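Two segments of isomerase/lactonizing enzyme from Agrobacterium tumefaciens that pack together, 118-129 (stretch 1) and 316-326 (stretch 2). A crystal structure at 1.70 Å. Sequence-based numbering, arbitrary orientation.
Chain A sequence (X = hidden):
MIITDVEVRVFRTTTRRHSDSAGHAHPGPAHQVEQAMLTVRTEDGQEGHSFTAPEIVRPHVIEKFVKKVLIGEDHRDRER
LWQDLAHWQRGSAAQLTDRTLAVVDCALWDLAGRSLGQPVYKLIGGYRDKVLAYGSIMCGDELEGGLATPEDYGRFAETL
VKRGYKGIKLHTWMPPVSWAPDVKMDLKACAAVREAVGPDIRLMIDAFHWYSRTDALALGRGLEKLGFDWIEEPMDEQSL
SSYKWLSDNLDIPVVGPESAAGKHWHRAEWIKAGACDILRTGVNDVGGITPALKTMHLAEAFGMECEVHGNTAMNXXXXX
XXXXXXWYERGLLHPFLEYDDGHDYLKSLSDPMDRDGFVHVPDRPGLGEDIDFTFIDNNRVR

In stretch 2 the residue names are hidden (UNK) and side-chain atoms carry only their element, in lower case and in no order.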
# COMPACT_ATOMS: atom_id res chain seq x y z
N GLN A 118 -4.07 4.02 -22.99
CA GLN A 118 -4.99 3.17 -22.22
C GLN A 118 -4.70 3.14 -20.72
O GLN A 118 -3.54 3.10 -20.32
CB GLN A 118 -4.89 1.73 -22.73
CG GLN A 118 -5.27 1.53 -24.18
CD GLN A 118 -6.76 1.62 -24.38
OE1 GLN A 118 -7.53 0.94 -23.71
NE2 GLN A 118 -7.17 2.46 -25.33
N PRO A 119 -5.75 3.17 -19.89
CA PRO A 119 -5.51 3.12 -18.44
C PRO A 119 -4.96 1.71 -18.18
O PRO A 119 -5.38 0.75 -18.84
CB PRO A 119 -6.90 3.29 -17.85
CG PRO A 119 -7.64 4.08 -18.90
CD PRO A 119 -7.17 3.43 -20.18
N VAL A 120 -4.02 1.57 -17.25
CA VAL A 120 -3.44 0.26 -16.99
C VAL A 120 -4.46 -0.83 -16.65
O VAL A 120 -4.36 -1.95 -17.16
CB VAL A 120 -2.36 0.34 -15.88
CG1 VAL A 120 -2.02 -1.05 -15.34
CG2 VAL A 120 -1.09 0.98 -16.46
N TYR A 121 -5.46 -0.52 -15.83
CA TYR A 121 -6.43 -1.55 -15.47
C TYR A 121 -7.25 -2.02 -16.67
O TYR A 121 -7.70 -3.17 -16.70
CB TYR A 121 -7.34 -1.09 -14.32
CG TYR A 121 -8.51 -0.20 -14.70
CD1 TYR A 121 -9.81 -0.70 -14.72
CD2 TYR A 121 -8.32 1.16 -14.95
CE1 TYR A 121 -10.90 0.13 -14.97
CE2 TYR A 121 -9.41 2.00 -15.20
CZ TYR A 121 -10.69 1.48 -15.21
OH TYR A 121 -11.76 2.33 -15.41
N LYS A 122 -7.44 -1.15 -17.66
CA LYS A 122 -8.18 -1.52 -18.87
C LYS A 122 -7.32 -2.41 -19.76
O LYS A 122 -7.84 -3.25 -20.50
CB LYS A 122 -8.60 -0.26 -19.64
CG LYS A 122 -9.69 0.55 -18.96
CD LYS A 122 -11.06 -0.13 -19.05
CE LYS A 122 -12.14 0.75 -18.45
NZ LYS A 122 -13.51 0.19 -18.58
N LEU A 123 -6.00 -2.22 -19.69
CA LEU A 123 -5.06 -3.02 -20.47
C LEU A 123 -4.97 -4.42 -19.89
O LEU A 123 -4.86 -5.41 -20.62
CB LEU A 123 -3.66 -2.39 -20.45
CG LEU A 123 -3.40 -1.19 -21.36
CD1 LEU A 123 -1.95 -0.74 -21.21
CD2 LEU A 123 -3.69 -1.58 -22.81
N ILE A 124 -5.00 -4.49 -18.57
CA ILE A 124 -4.94 -5.77 -17.88
C ILE A 124 -6.22 -6.54 -18.17
O ILE A 124 -6.20 -7.75 -18.42
CB ILE A 124 -4.83 -5.57 -16.35
CG1 ILE A 124 -3.49 -4.92 -16.01
CG2 ILE A 124 -5.01 -6.90 -15.63
CD1 ILE A 124 -3.38 -4.46 -14.56
N GLY A 125 -7.33 -5.81 -18.16
CA GLY A 125 -8.64 -6.39 -18.37
C GLY A 125 -9.42 -5.90 -17.16
O GLY A 125 -9.28 -6.44 -16.07
N GLY A 126 -10.24 -4.87 -17.36
CA GLY A 126 -10.97 -4.30 -16.25
C GLY A 126 -12.10 -5.09 -15.63
O GLY A 126 -12.78 -5.87 -16.30
N TYR A 127 -12.29 -4.91 -14.32
CA TYR A 127 -13.38 -5.55 -13.62
C TYR A 127 -14.35 -4.48 -13.12
O TYR A 127 -15.56 -4.64 -13.23
CB TYR A 127 -12.90 -6.38 -12.42
CG TYR A 127 -14.06 -6.98 -11.65
CD1 TYR A 127 -14.84 -7.98 -12.22
CD2 TYR A 127 -14.42 -6.49 -10.40
CE1 TYR A 127 -15.96 -8.48 -11.57
CE2 TYR A 127 -15.55 -6.98 -9.73
CZ TYR A 127 -16.31 -7.97 -10.33
OH TYR A 127 -17.44 -8.45 -9.70
N ARG A 128 -13.81 -3.40 -12.57
CA ARG A 128 -14.65 -2.31 -12.05
C ARG A 128 -14.01 -0.93 -12.23
O ARG A 128 -12.80 -0.77 -12.07
CB ARG A 128 -14.94 -2.56 -10.57
CG ARG A 128 -13.69 -2.83 -9.74
CD ARG A 128 -14.00 -3.33 -8.35
NE ARG A 128 -12.83 -4.02 -7.79
CZ ARG A 128 -12.79 -4.60 -6.60
NH1 ARG A 128 -13.86 -4.59 -5.81
NH2 ARG A 128 -11.69 -5.22 -6.21
N ASP A 129 -14.84 0.07 -12.53
CA ASP A 129 -14.35 1.44 -12.73
C ASP A 129 -14.35 2.24 -11.44
O ASP A 129 -13.73 3.30 -11.36
CB ASP A 129 -15.21 2.16 -13.77
CG ASP A 129 -15.24 1.42 -15.09
OD1 ASP A 129 -14.15 1.13 -15.63
OD2 ASP A 129 -16.35 1.14 -15.59
N UNK A 316 -4.40 1.05 -6.92
CA UNK A 316 -5.78 1.24 -7.35
C UNK A 316 -6.06 0.47 -8.64
O UNK A 316 -7.13 -0.12 -8.80
c UNK A 316 -7.49 3.09 -8.04
c UNK A 316 -7.62 4.60 -8.18
c UNK A 316 -6.08 2.73 -7.57
c UNK A 316 -8.52 2.56 -7.06
N UNK A 317 -5.09 0.46 -9.56
CA UNK A 317 -5.29 -0.25 -10.81
C UNK A 317 -5.38 -1.76 -10.62
O UNK A 317 -6.12 -2.44 -11.33
c UNK A 317 -4.18 0.12 -11.80
c UNK A 317 -5.19 2.83 -14.00
n UNK A 317 -5.06 1.55 -13.68
c UNK A 317 -4.13 2.70 -12.08
c UNK A 317 -4.41 1.44 -12.48
n UNK A 317 -4.63 3.55 -13.05
N UNK A 318 -4.63 -2.29 -9.65
CA UNK A 318 -4.69 -3.72 -9.38
C UNK A 318 -6.09 -4.04 -8.85
O UNK A 318 -6.72 -5.01 -9.26
c UNK A 318 -3.85 -5.61 -7.92
c UNK A 318 -2.24 -3.98 -8.92
c UNK A 318 -3.64 -4.15 -8.33
N UNK A 319 -6.58 -3.20 -7.94
CA UNK A 319 -7.91 -3.41 -7.37
C UNK A 319 -9.01 -3.31 -8.44
O UNK A 319 -9.97 -4.09 -8.43
c UNK A 319 -7.25 -2.62 -5.07
c UNK A 319 -8.20 -2.38 -6.25
c UNK A 319 -9.65 -2.48 -5.78
N UNK A 320 -8.88 -2.37 -9.36
CA UNK A 320 -9.87 -2.18 -10.41
C UNK A 320 -9.88 -3.32 -11.43
O UNK A 320 -10.89 -3.58 -12.08
c UNK A 320 -9.64 -0.85 -11.11
N UNK A 321 -8.74 -3.99 -11.56
CA UNK A 321 -8.62 -5.08 -12.52
C UNK A 321 -9.03 -6.44 -11.97
O UNK A 321 -9.09 -7.42 -12.72
c UNK A 321 -7.18 -5.15 -13.03
N UNK A 322 -9.31 -6.52 -10.68
CA UNK A 322 -9.68 -7.79 -10.06
C UNK A 322 -11.00 -7.75 -9.29
O UNK A 322 -11.49 -6.68 -8.92
o UNK A 322 -8.31 -7.29 -8.12
c UNK A 322 -8.56 -8.28 -9.12
c UNK A 322 -7.28 -8.51 -9.91
N UNK A 323 -11.56 -8.93 -9.05
CA UNK A 323 -12.83 -9.05 -8.35
C UNK A 323 -12.72 -9.41 -6.87
O UNK A 323 -13.47 -8.90 -6.04
n UNK A 323 -16.62 -12.74 -6.98
c UNK A 323 -15.74 -11.58 -9.01
c UNK A 323 -13.71 -10.09 -9.04
c UNK A 323 -16.97 -12.03 -8.24
c UNK A 323 -14.97 -10.48 -8.27
N UNK A 324 -11.77 -10.29 -6.55
CA UNK A 324 -11.62 -10.77 -5.18
C UNK A 324 -10.84 -9.90 -4.21
O UNK A 324 -9.88 -10.34 -3.58
c UNK A 324 -11.03 -12.19 -5.18
o UNK A 324 -8.77 -12.96 -5.26
c UNK A 324 -9.64 -12.26 -5.78
n UNK A 324 -9.43 -11.56 -6.89
N UNK A 325 -11.29 -8.65 -4.08
CA UNK A 325 -10.68 -7.68 -3.17
C UNK A 325 -11.83 -6.76 -2.78
O UNK A 325 -12.43 -6.12 -3.64
s UNK A 325 -8.82 -5.61 -2.88
c UNK A 325 -9.59 -6.89 -3.89
N UNK A 326 -12.14 -6.70 -1.50
CA UNK A 326 -13.25 -5.87 -1.04
C UNK A 326 -13.00 -4.37 -1.11
O UNK A 326 -13.91 -3.60 -1.41
c UNK A 326 -14.91 -5.61 0.90
n UNK A 326 -17.78 -6.92 2.06
n UNK A 326 -17.13 -9.04 2.64
c UNK A 326 -15.16 -5.95 2.37
n UNK A 326 -15.58 -7.33 2.59
c UNK A 326 -13.64 -6.27 0.39
c UNK A 326 -16.83 -7.76 2.42
O HOH W 1 -8.15 -8.54 -15.00

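Position 316 carries four carbons, forked at the second, and its side chain makes no contact with stretch 1: Leu-316, a buried helix residue. Position 317 has one carbon, pointing toward stretch 1 and leading to a five-membered ring of three carbons and two nitrogens; one ring nitrogen lies 3.0 Å from Tyr-121 N. It is His-317, and that nitrogen, ND1, accepts a hydrogen bond from the Tyr-121 amide. That amide lies in the first turn of helix 120-124, where no preceding helical carbonyl is available to it; the imidazole fills the vacancy. NE2 is satisfied elsewhere in the structure, which holds the ring from both nitrogens.

Position 318 shows one carbon bearing two more, the beta-branched pattern of Val-318, directed away from the contact. Position 319 repeats the pattern, and one of its outer carbons sits over one face of the Arg-128 guanidinium, 3.4 Å from Arg-128 NH2. It is Val-319, that carbon is CG1, and the backbone O accepts from both NE (2.9 Å) and NH2 (3.0 Å) of Arg-128.

Position 320 has a single carbon, 3.6 Å from Tyr-121 CD1, and its carbonyl O takes two hydrogen bonds, from Tyr-127 N and Arg-128 N, each at 3.0 Å: Ala-320. Position 321 again has one carbon, which meets Ile-124 CG2 at 3.8 Å. It is Ala-321, and the small side chain accompanies a close backbone approach, with Gly-126 CA 4.5 Å from Ala-321 CA. A water donates to Gly-125 O (2.6 Å) and Ala-321 O (2.7 Å), reconciling two facing acceptors.

Position 322 has one carbon carrying an oxygen and a carbon: Thr-322, turned away, its OG1 donating back to Val-318 O at 3.0 Å. Position 323 is four carbons in a row ending in nitrogen; its CB covers one face of the Tyr-127 ring, 3.6 Å from the centroid, as the chain's end leads away. It is Lys-323. Position 324, two carbons with an oxygen and a nitrogen on the second, has no contact here and is modelled as Asn-324. Position 325 has a carbon then a sulfur, and its backbone O accepts from Arg-128 NH1 (3.0 Å) and NH2 (2.8 Å): Cys-325. Position 326, three carbons, a nitrogen, then a carbon with two nitrogens, is Arg-326, pointing away.

The rule is economical: small residues, Ala-320 and Ala-321, sit where the backbones come close, and Arg-128 reaches across to gather the carbonyls of Val-319 and Cys-325. His-317 is the one residue of stretch 2 whose side chain takes part in a hydrogen bond across the contact; the other acceptors are main-chain carbonyls.

Stretch 2, residues 316-326: LHVVAATKNCR
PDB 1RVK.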